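Local coordinates for protein transaminase (Bacillus megaterium, PDB 5G0A) that probably catalyses S-selective, pyridoxal-5'-phosphate-dependent transfer of amino groups, as a class-III omega-transaminase, at residues Glu123-Ala128 with Ile267-Leu272. Residues are numbered along the deposited sequence; the frame is centred on the assembly and turned at random.
Sequences EAVETA and INDEVL. Unlike the reference sequence in segment 267-272: N268 (reference Thr). With PLP (pyridoxal-5'-phosphate), chain K.
Helix 121-136 packs on the end of strand 265-269, with V125 CA 7.5 Å from D269 CA and A128 CA near I267 CA. The helix covers one face of the mixed seven-stranded sheet of the large domain of a fold-type I aminotransferase, and the segment 267-272 leaves that sheet to enter the cofactor site. Within the strand, I267 turns its CG2 branch to the methyl CB of A128 at 4.4 Å, an apolar contact extended by I293 and T295 of the adjacent strand 293-296. One helical turn back from A128, V125 lays its CG2 against D269 OD2 at 3.7 Å, the two side chains crossing at about a right angle. With CG anti to its own N (chi1 -173°), D269 sends its carboxylate to the pyridine end of the cofactor, where OD2 lies 2.8 Å from PLP N1, consistent with the family's aspartate that keeps the ring nitrogen protonated. OD2 is hydrogen-bonded to ND1 of H149, while OD1 takes the backbone N of V271 at 3.1 Å, nearly along its C-O axis, closing an Asx turn that helps fix the carboxylate's rotation. Were D269 shortened to alanine, PLP N1 would probably lose its carboxylate partner and the N-H of V271 its turn acceptor. The same turn brings V271 to the cofactor ring, its CB near N1 and C2. Beyond it, L272 CB approaches the phenolic O3 of PLP at 3.3 Å. V271 CG1, anti to the backbone N (chi1 169°), rests 3.6 Å from both PLP C4 and C5.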
ATOM      1  N   GLU B 123       5.950  13.244  15.999  1.00 21.47           N
ATOM      2  CA  GLU B 123       5.192  14.273  15.257  1.00 20.52           C
ATOM      3  C   GLU B 123       6.100  15.143  14.385  1.00 21.68           C
ATOM      4  O   GLU B 123       5.715  15.525  13.279  1.00 20.30           O
ATOM      5  CB  GLU B 123       4.357  15.139  16.194  1.00 22.65           C
ATOM      6  CG  GLU B 123       3.100  14.396  16.697  1.00 20.56           C
ATOM      7  CD  GLU B 123       2.141  15.302  17.450  1.00 22.29           C
ATOM      8  OE1 GLU B 123       2.553  16.413  17.855  1.00 24.76           O
ATOM      9  OE2 GLU B 123       0.961  14.909  17.599  1.00 23.79           O
ATOM     10  N   ALA B 124       7.293  15.455  14.876  1.00 21.14           N
ATOM     11  CA  ALA B 124       8.250  16.225  14.062  1.00 21.82           C
ATOM     12  C   ALA B 124       8.665  15.450  12.812  1.00 20.46           C
ATOM     13  O   ALA B 124       8.785  16.038  11.714  1.00 22.61           O
ATOM     14  CB  ALA B 124       9.496  16.586  14.875  1.00 22.79           C
ATOM     15  N   VAL B 125       8.945  14.162  12.973  1.00 19.64           N
ATOM     16  CA  VAL B 125       9.302  13.296  11.816  1.00 20.30           C
ATOM     17  C   VAL B 125       8.111  13.179  10.840  1.00 19.72           C
ATOM     18  O   VAL B 125       8.285  13.282   9.633  1.00 19.95           O
ATOM     19  CB  VAL B 125       9.794  11.920  12.298  1.00 20.84           C
ATOM     20  CG1 VAL B 125       9.961  10.923  11.135  1.00 20.55           C
ATOM     21  CG2 VAL B 125      11.151  12.074  13.028  1.00 21.34           C
ATOM     22  N   GLU B 126       6.896  13.003  11.364  1.00 20.21           N
ATOM     23  CA  GLU B 126       5.694  12.995  10.484  1.00 21.87           C
ATOM     24  C   GLU B 126       5.647  14.254   9.633  1.00 22.60           C
ATOM     25  O   GLU B 126       5.379  14.208   8.407  1.00 21.96           O
ATOM     26  CB  GLU B 126       4.380  12.872  11.290  1.00 22.71           C
ATOM     27  CG  GLU B 126       4.253  11.603  12.142  1.00 21.69           C
ATOM     28  CD  GLU B 126       3.764  10.385  11.349  1.00 24.06           C
ATOM     29  OE1 GLU B 126       3.339  10.530  10.188  1.00 24.64           O
ATOM     30  OE2 GLU B 126       3.799   9.287  11.914  1.00 27.33           O
ATOM     31  N   THR B 127       5.909  15.384  10.269  1.00 19.91           N
ATOM     32  CA  THR B 127       5.793  16.661   9.586  1.00 20.78           C
ATOM     33  C   THR B 127       6.869  16.784   8.494  1.00 20.06           C
ATOM     34  O   THR B 127       6.584  17.235   7.397  1.00 20.39           O
ATOM     35  CB  THR B 127       5.888  17.826  10.602  1.00 22.28           C
ATOM     36  OG1 THR B 127       4.888  17.620  11.619  1.00 21.09           O
ATOM     37  CG2 THR B 127       5.579  19.148   9.902  1.00 21.40           C
ATOM     38  N   ALA B 128       8.087  16.391   8.827  1.00 19.98           N
ATOM     39  CA  ALA B 128       9.208  16.421   7.896  1.00 19.96           C
ATOM     40  C   ALA B 128       8.923  15.549   6.680  1.00 21.52           C
ATOM     41  O   ALA B 128       9.231  15.947   5.561  1.00 21.07           O
ATOM     42  CB  ALA B 128      10.466  15.927   8.564  1.00 19.24           C
ATOM     43  N   ILE B 267      17.068  14.705   4.915  1.00 22.13           N
ATOM     44  CA  ILE B 267      16.495  14.994   6.227  1.00 21.45           C
ATOM     45  C   ILE B 267      17.434  14.372   7.237  1.00 22.74           C
ATOM     46  O   ILE B 267      17.649  13.161   7.232  1.00 23.85           O
ATOM     47  CB  ILE B 267      15.100  14.321   6.406  1.00 21.76           C
ATOM     48  CG1 ILE B 267      14.118  14.790   5.316  1.00 22.58           C
ATOM     49  CG2 ILE B 267      14.593  14.596   7.841  1.00 21.67           C
ATOM     50  CD1 ILE B 267      12.808  13.973   5.270  1.00 24.69           C
ATOM     51  N   ASN B 268      18.011  15.182   8.128  1.00 21.56           N
ATOM     52  CA  ASN B 268      18.679  14.559   9.265  1.00 22.11           C
ATOM     53  C   ASN B 268      17.833  14.649  10.530  1.00 23.09           C
ATOM     54  O   ASN B 268      17.353  15.719  10.881  1.00 22.95           O
ATOM     55  CB  ASN B 268      20.097  15.095   9.541  1.00 23.89           C
ATOM     56  CG  ASN B 268      20.827  14.227  10.532  1.00 24.18           C
ATOM     57  OD1 ASN B 268      20.988  13.007  10.321  1.00 24.98           O
ATOM     58  ND2 ASN B 268      21.234  14.822  11.654  1.00 24.70           N
ATOM     59  N   ASP B 269      17.634  13.494  11.153  1.00 21.61           N
ATOM     60  CA  ASP B 269      16.808  13.375  12.345  1.00 22.10           C
ATOM     61  C   ASP B 269      17.676  13.689  13.560  1.00 23.04           C
ATOM     62  O   ASP B 269      18.547  12.892  13.928  1.00 23.18           O
ATOM     63  CB  ASP B 269      16.243  11.943  12.428  1.00 22.88           C
ATOM     64  CG  ASP B 269      15.224  11.770  13.566  1.00 24.24           C
ATOM     65  OD1 ASP B 269      15.130  12.656  14.446  1.00 23.07           O
ATOM     66  OD2 ASP B 269      14.515  10.740  13.552  1.00 22.86           O
ATOM     67  N   GLU B 270      17.447  14.868  14.148  1.00 21.86           N
ATOM     68  CA  GLU B 270      18.219  15.335  15.298  1.00 21.96           C
ATOM     69  C   GLU B 270      17.449  15.207  16.595  1.00 22.90           C
ATOM     70  O   GLU B 270      17.776  15.882  17.566  1.00 23.60           O
ATOM     71  CB  GLU B 270      18.582  16.814  15.119  1.00 21.90           C
ATOM     72  CG  GLU B 270      19.650  17.124  14.057  1.00 23.42           C
ATOM     73  CD  GLU B 270      21.068  16.738  14.485  1.00 24.13           C
ATOM     74  OE1 GLU B 270      21.344  16.596  15.704  1.00 23.35           O
ATOM     75  OE2 GLU B 270      21.934  16.585  13.593  1.00 24.51           O
ATOM     76  N   VAL B 271      16.401  14.388  16.623  1.00 22.71           N
ATOM     77  CA  VAL B 271      15.600  14.318  17.857  1.00 22.74           C
ATOM     78  C   VAL B 271      16.455  13.849  19.017  1.00 24.49           C
ATOM     79  O   VAL B 271      16.341  14.381  20.119  1.00 23.70           O
ATOM     80  CB  VAL B 271      14.369  13.388  17.706  1.00 22.83           C
ATOM     81  CG1 VAL B 271      13.712  13.129  19.070  1.00 22.24           C
ATOM     82  CG2 VAL B 271      13.367  14.018  16.752  1.00 22.45           C
ATOM     83  N   LEU B 272      17.320  12.862  18.774  1.00 23.26           N
ATOM     84  CA  LEU B 272      18.216  12.414  19.830  1.00 25.83           C
ATOM     85  C   LEU B 272      19.545  13.174  19.877  1.00 25.93           C
ATOM     86  O   LEU B 272      19.989  13.572  20.967  1.00 25.30           O
ATOM     87  CB  LEU B 272      18.431  10.904  19.771  1.00 26.42           C
ATOM     88  CG  LEU B 272      19.117  10.292  20.999  1.00 30.25           C
ATOM     89  CD1 LEU B 272      18.463   8.965  21.389  1.00 32.08           C
ATOM     90  CD2 LEU B 272      20.608  10.143  20.735  1.00 29.79           C
TER
HETATM   91  N1  PLP K1298      13.808  10.095  16.188  1.00 22.01           N
HETATM   92  C2  PLP K1298      14.873   9.716  16.934  1.00 23.29           C
HETATM   93  C2A PLP K1298      16.246   9.643  16.304  1.00 24.59           C
HETATM   94  C3  PLP K1298      14.703   9.453  18.382  1.00 25.42           C
HETATM   95  O3  PLP K1298      15.733   9.117  19.172  1.00 27.98           O
HETATM   96  C4  PLP K1298      13.358   9.566  18.967  1.00 25.67           C
HETATM   97  C4A PLP K1298      13.149   9.344  20.465  1.00 30.20           C
HETATM   98  C5  PLP K1298      12.278   9.943  18.023  1.00 23.64           C
HETATM   99  C6  PLP K1298      12.560  10.162  16.682  1.00 23.42           C
HETATM  100  C5A PLP K1298      10.824  10.036  18.463  1.00 24.74           C
HETATM  101  O4P PLP K1298      10.593  11.003  19.465  1.00 24.58           O
HETATM  102  P   PLP K1298       9.292  10.801  20.406  1.00 23.59           P
HETATM  103  O1P PLP K1298       9.312  12.105  21.159  1.00 23.94           O
HETATM  104  O2P PLP K1298       8.062  10.596  19.540  1.00 23.11           O
HETATM  105  O3P PLP K1298       9.595   9.602  21.264  1.00 23.96           O